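Local atomic coordinates of KLLA0E08119p (Kluyveromyces lactis, PDB entry 3VA7), a protein that probably carboxylates urea to urea-1-carboxylate using bicarbonate, ATP and a biotin cofactor, this chain comprising the urea carboxylase part of a longer protein that probably also hydrolyses that product. Residues A[733-738]-A[744-749]; A[698-703]-A[1039-1044]. One frame throughout, in Å; residues are numbered along the deposited sequence.

Contact 1 (A[733-738]-A[744-749]); sequences LGAINF and VIITCD. With BTI (5-(hexahydro-2-oxo-1H-thieno[3,4-D]imidazol-6-yl)pentanal), chain B.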
# COMPACT_ATOMS: atom_id res chain seq x y z
N LEU A 733 7.48 -12.87 -17.59
CA LEU A 733 6.17 -13.35 -17.19
C LEU A 733 5.92 -14.74 -17.80
O LEU A 733 6.06 -14.96 -19.05
CB LEU A 733 5.12 -12.38 -17.65
CG LEU A 733 4.47 -11.46 -16.64
CD1 LEU A 733 4.90 -11.71 -15.16
CD2 LEU A 733 4.65 -9.99 -17.08
N GLY A 734 5.64 -15.70 -16.92
CA GLY A 734 5.30 -17.02 -17.35
C GLY A 734 6.51 -17.92 -17.30
O GLY A 734 6.38 -19.13 -17.57
N ALA A 735 7.69 -17.38 -16.99
CA ALA A 735 8.91 -18.19 -17.06
C ALA A 735 8.85 -19.35 -16.06
O ALA A 735 8.19 -19.27 -14.97
CB ALA A 735 10.14 -17.34 -16.78
N ILE A 736 9.55 -20.42 -16.39
CA ILE A 736 9.54 -21.56 -15.48
C ILE A 736 10.92 -21.55 -14.85
O ILE A 736 11.90 -21.93 -15.47
CB ILE A 736 9.11 -22.86 -16.20
CG1 ILE A 736 7.68 -22.69 -16.70
CG2 ILE A 736 9.08 -24.03 -15.31
CD1 ILE A 736 7.33 -23.70 -17.80
N ASN A 737 10.98 -21.03 -13.64
CA ASN A 737 12.23 -20.66 -12.95
C ASN A 737 12.63 -21.79 -12.04
O ASN A 737 11.82 -22.25 -11.21
CB ASN A 737 11.92 -19.41 -12.11
CG ASN A 737 13.15 -18.79 -11.45
OD1 ASN A 737 13.05 -18.38 -10.32
ND2 ASN A 737 14.25 -18.64 -12.17
N PHE A 738 13.87 -22.24 -12.20
CA PHE A 738 14.43 -23.31 -11.41
C PHE A 738 15.16 -22.75 -10.15
O PHE A 738 16.38 -22.48 -10.18
CB PHE A 738 15.34 -24.21 -12.27
CG PHE A 738 14.61 -25.35 -12.94
CD1 PHE A 738 14.00 -25.20 -14.18
CD2 PHE A 738 14.50 -26.59 -12.31
CE1 PHE A 738 13.27 -26.25 -14.76
CE2 PHE A 738 13.78 -27.63 -12.88
CZ PHE A 738 13.18 -27.46 -14.11
N VAL A 744 9.19 -23.19 -10.57
CA VAL A 744 8.00 -22.49 -10.18
C VAL A 744 7.63 -21.60 -11.33
O VAL A 744 8.52 -21.01 -12.00
CB VAL A 744 8.24 -21.68 -8.90
CG1 VAL A 744 9.59 -20.91 -8.96
CG2 VAL A 744 7.08 -20.76 -8.63
N ILE A 745 6.33 -21.51 -11.61
CA ILE A 745 5.91 -20.64 -12.65
C ILE A 745 5.70 -19.21 -12.16
O ILE A 745 4.80 -18.96 -11.37
CB ILE A 745 4.63 -21.12 -13.33
CG1 ILE A 745 4.77 -22.59 -13.77
CG2 ILE A 745 4.29 -20.18 -14.54
CD1 ILE A 745 3.43 -23.18 -14.06
N ILE A 746 6.47 -18.27 -12.73
CA ILE A 746 6.39 -16.83 -12.46
C ILE A 746 5.06 -16.22 -12.95
O ILE A 746 4.82 -16.13 -14.14
CB ILE A 746 7.65 -16.05 -13.09
CG1 ILE A 746 8.99 -16.73 -12.76
CG2 ILE A 746 7.71 -14.61 -12.63
CD1 ILE A 746 9.15 -16.91 -11.32
N THR A 747 4.21 -15.77 -12.05
CA THR A 747 2.92 -15.27 -12.49
C THR A 747 2.77 -13.75 -12.26
O THR A 747 3.74 -13.08 -11.95
CB THR A 747 1.82 -16.04 -11.76
OG1 THR A 747 2.07 -15.95 -10.31
CG2 THR A 747 1.78 -17.56 -12.28
N CYS A 748 1.57 -13.20 -12.36
CA CYS A 748 1.41 -11.73 -12.39
C CYS A 748 1.81 -10.91 -11.16
O CYS A 748 1.98 -9.71 -11.27
CB CYS A 748 0.01 -11.33 -12.85
SG CYS A 748 -1.26 -11.90 -11.69
N ASP A 749 1.92 -11.52 -9.98
CA ASP A 749 2.52 -10.82 -8.81
C ASP A 749 3.97 -11.23 -8.60
O ASP A 749 4.47 -11.16 -7.48
CB ASP A 749 1.77 -11.07 -7.54
CG ASP A 749 0.54 -10.20 -7.41
OD1 ASP A 749 0.38 -9.25 -8.25
OD2 ASP A 749 -0.27 -10.50 -6.48
C11 BTI B . 6.62 -18.64 -4.77
O11 BTI B . 7.39 -19.02 -3.83
C10 BTI B . 7.09 -17.91 -6.06
C9 BTI B . 8.59 -17.64 -6.01
C8 BTI B . 9.24 -17.23 -7.33
C7 BTI B . 10.77 -17.44 -7.40
C2 BTI B . 11.55 -16.90 -6.23
S1 BTI B . 11.35 -15.15 -6.02
C6 BTI B . 12.87 -14.95 -5.16
C5 BTI B . 13.80 -16.06 -5.58
N3 BTI B . 14.63 -15.42 -6.57
C3 BTI B . 14.37 -15.86 -7.77
O3 BTI B . 15.02 -15.47 -8.85
N2 BTI B . 13.42 -16.77 -7.77
C4 BTI B . 13.05 -17.12 -6.40
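The antiparallel beta hairpin of strands 735-739 and 742-746, in the carboxyltransferase part of the enzyme, forms one wall of the biotin pocket. Asn737 and Val744 make a hydrogen-bonded pair: Asn737 N gives a nearly straight bond to Val744 O (3.0 Å), and Val744 N returns a more bent one to Asn737 O. Beyond the non-hydrogen-bonded pair of Ile736 and Ile745, Ile746 N reaches Ala735 O at 3.0 Å and Gly734 N reaches Ile746 O at 2.9 Å. Ile736 and Ile745 lie side by side, CG1 to CG1, on the face where Phe781 touches both. The other face meets biotin. There Ile746 CG1, anti to the carbonyl carbon (chi1 -47°), and a folded chi2 (-55°) together bring CD1 within 3.8 Å of Asn737 CB and also against BTI C8. An alanine in place of Ile746 would probably leave Asn737 CB and the biotin tail at C8 without this apolar partner, opening a gap between the strand and the tail. Val744 borders the tail farther along, CG2 lying 3.8 Å from BTI C10. With its CG anti to the backbone N (chi1 -173°), Asn737 presents OD1 to the ureido ring, accepting from BTI N2 at 3.0 Å.

Contact 2 (A[698-703]-A[1039-1044]); sequences NRFGVR and GSPGGY. With URE (urea), chain C; BTI (5-(hexahydro-2-oxo-1H-thieno[3,4-D]imidazol-6-yl)pentanal), chain B.
Phe700 and Pro1041 meet beside the tail of the bound biotin, where a type I beta turn from Asn698 to Gly701, leading into strand 701-705, faces the loop between strands 1031-1034 and 1045-1049. The contact brings together the A/B and C/D parts of the carboxyltransferase domain. Followed outward, Phe700 first sets CB 3.9 Å from BTI C10, on the biotin tail. CG lies anti to the carbonyl carbon (chi1 -46°), directing the ring toward the loop. CD1 then meets Pro1041 CG at 3.6 Å, with Pro1041 CD slightly farther off; the two side chains cross at about a right angle, and the proline approaches the ring obliquely. CE1 also touches Pro1041 CD and passes 4.0 Å from Gly1039 O, while CZ at the tip lies at a similar distance from that carbonyl. One ring face carries Asn698 ND2, 3.4 Å above the plane and offset toward the rim. The same amide closes an Asx turn: Asn698 OD1 accepts from Phe700 N at 3.1 Å, with the donor well above the carbonyl plane, tying the asparagine to the backbone of the residue whose ring it overlies. Pro1041 is shared between the ring and the cofactor. Its CG packs on Phe700, whereas its CB contacts BTI S1 at 3.7 Å, so the pyrrolidine ring lies between the aromatic side chain and the thiophane sulfur. At Gly701 the backbone angles would push a CB against the preceding carbonyl O, and it would also collide with BTI C10. Farther along the loop, Gly1042, Gly1043 and Tyr1044 line the urea site. The phenol OH of Tyr1044 is hydrogen-bonded to Asp728, while its ring meets urea obliquely, CD2 lying 3.2 Å from URE C.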
# COMPACT_ATOMS: atom_id res chain seq x y z
N ASN A 698 0.90 -19.31 -5.22
CA ASN A 698 0.02 -18.14 -5.07
C ASN A 698 0.32 -17.17 -6.20
O ASN A 698 1.00 -17.54 -7.16
CB ASN A 698 0.09 -17.44 -3.70
CG ASN A 698 1.45 -16.84 -3.39
OD1 ASN A 698 2.44 -17.05 -4.09
ND2 ASN A 698 1.52 -16.10 -2.31
N ARG A 699 -0.16 -15.93 -6.10
CA ARG A 699 0.05 -15.01 -7.18
C ARG A 699 1.53 -14.67 -7.41
O ARG A 699 1.89 -14.16 -8.49
CB ARG A 699 -0.79 -13.78 -6.98
CG ARG A 699 -2.31 -14.05 -7.10
CD ARG A 699 -3.11 -12.82 -6.59
NE ARG A 699 -2.59 -11.58 -7.18
CZ ARG A 699 -3.02 -11.01 -8.31
NH1 ARG A 699 -4.07 -11.51 -8.99
NH2 ARG A 699 -2.44 -9.87 -8.72
N PHE A 700 2.42 -15.02 -6.48
CA PHE A 700 3.83 -14.74 -6.75
C PHE A 700 4.32 -15.75 -7.77
O PHE A 700 5.31 -15.49 -8.49
CB PHE A 700 4.79 -14.77 -5.52
CG PHE A 700 4.29 -14.03 -4.30
CD1 PHE A 700 4.53 -14.54 -3.04
CD2 PHE A 700 3.57 -12.85 -4.40
CE1 PHE A 700 4.10 -13.88 -1.90
CE2 PHE A 700 3.10 -12.19 -3.25
CZ PHE A 700 3.37 -12.71 -2.01
N GLY A 701 3.66 -16.91 -7.82
CA GLY A 701 4.13 -18.00 -8.64
C GLY A 701 3.60 -19.33 -8.17
O GLY A 701 3.24 -19.49 -7.01
N VAL A 702 3.58 -20.30 -9.07
CA VAL A 702 2.95 -21.57 -8.85
C VAL A 702 4.02 -22.61 -8.82
O VAL A 702 4.67 -22.85 -9.80
CB VAL A 702 1.85 -21.82 -9.91
CG1 VAL A 702 1.39 -23.28 -9.93
CG2 VAL A 702 0.65 -20.84 -9.63
N ARG A 703 4.24 -23.18 -7.65
CA ARG A 703 5.35 -24.13 -7.45
C ARG A 703 5.01 -25.58 -7.98
O ARG A 703 3.86 -26.04 -7.95
CB ARG A 703 5.75 -24.07 -5.98
CG ARG A 703 6.82 -25.04 -5.53
CD ARG A 703 8.18 -24.69 -6.11
NE ARG A 703 8.77 -23.53 -5.46
CZ ARG A 703 10.01 -23.09 -5.69
NH1 ARG A 703 10.77 -23.69 -6.60
NH2 ARG A 703 10.47 -22.05 -5.04
N GLY A 1039 7.46 -9.65 3.24
CA GLY A 1039 6.82 -10.91 2.86
C GLY A 1039 7.17 -11.36 1.45
O GLY A 1039 6.32 -11.88 0.73
N SER A 1040 8.41 -11.17 1.02
CA SER A 1040 8.76 -11.64 -0.32
C SER A 1040 9.59 -12.92 -0.33
O SER A 1040 10.46 -13.11 0.52
CB SER A 1040 9.43 -10.55 -1.21
OG SER A 1040 10.48 -9.90 -0.53
N PRO A 1041 9.31 -13.78 -1.30
CA PRO A 1041 10.12 -14.99 -1.51
C PRO A 1041 11.52 -14.48 -1.73
O PRO A 1041 11.68 -13.34 -2.07
CB PRO A 1041 9.54 -15.56 -2.80
CG PRO A 1041 8.06 -15.09 -2.75
CD PRO A 1041 8.20 -13.68 -2.26
N GLY A 1042 12.53 -15.28 -1.47
CA GLY A 1042 13.87 -14.75 -1.51
C GLY A 1042 14.76 -15.96 -1.46
O GLY A 1042 14.38 -17.00 -0.90
N GLY A 1043 15.97 -15.83 -2.00
CA GLY A 1043 16.84 -16.97 -2.16
C GLY A 1043 18.23 -16.61 -1.72
O GLY A 1043 19.08 -17.51 -1.60
N TYR A 1044 18.51 -15.33 -1.50
CA TYR A 1044 19.87 -14.92 -1.04
C TYR A 1044 20.16 -15.31 0.45
O TYR A 1044 19.22 -15.44 1.26
CB TYR A 1044 20.05 -13.42 -1.19
CG TYR A 1044 20.40 -12.91 -2.59
CD1 TYR A 1044 21.33 -11.86 -2.75
CD2 TYR A 1044 19.78 -13.43 -3.74
CE1 TYR A 1044 21.64 -11.38 -4.01
CE2 TYR A 1044 20.07 -12.92 -5.00
CZ TYR A 1044 21.01 -11.90 -5.12
OH TYR A 1044 21.34 -11.39 -6.37
C URE C . 16.63 -12.82 -4.14
O URE C . 16.95 -11.61 -4.07
N1 URE C . 16.10 -13.47 -3.13
N2 URE C . 16.80 -13.62 -5.20
C11 BTI B . 6.62 -18.64 -4.77
O11 BTI B . 7.39 -19.02 -3.83
C10 BTI B . 7.09 -17.91 -6.06
C9 BTI B . 8.59 -17.64 -6.01
C8 BTI B . 9.24 -17.23 -7.33
C7 BTI B . 10.77 -17.44 -7.40
C2 BTI B . 11.55 -16.90 -6.23
S1 BTI B . 11.35 -15.15 -6.02
C6 BTI B . 12.87 -14.95 -5.16
C5 BTI B . 13.80 -16.06 -5.58
N3 BTI B . 14.63 -15.42 -6.57
C3 BTI B . 14.37 -15.86 -7.77
O3 BTI B . 15.02 -15.47 -8.85
N2 BTI B . 13.42 -16.77 -7.77
C4 BTI B . 13.05 -17.12 -6.40

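How the contacts relate
Contacts 1 and 2, centred 10 Å apart, border the same biotin. Both meet tail carbon C10; contact 1 also binds the ureido ring through Asn737, and contact 2 adds Pro1041 beside the sulfur and the neighbouring urea site. Strands 742-746 and 701-705 are neighbours in one sheet, joined by backbone bonding between Ile745 and Val702. Beyond the strand ends, Thr747 OG1 lies 2.6 Å from Arg699 O, a probable hydrogen bond, and Asp749 OD2 forms a 2.7 Å salt bridge with Arg699 NE. These bonds tie the end of the 744-749 segment to the turn bearing Phe700. Along the chain, contact 1 is nested within the long loop closed by contact 2.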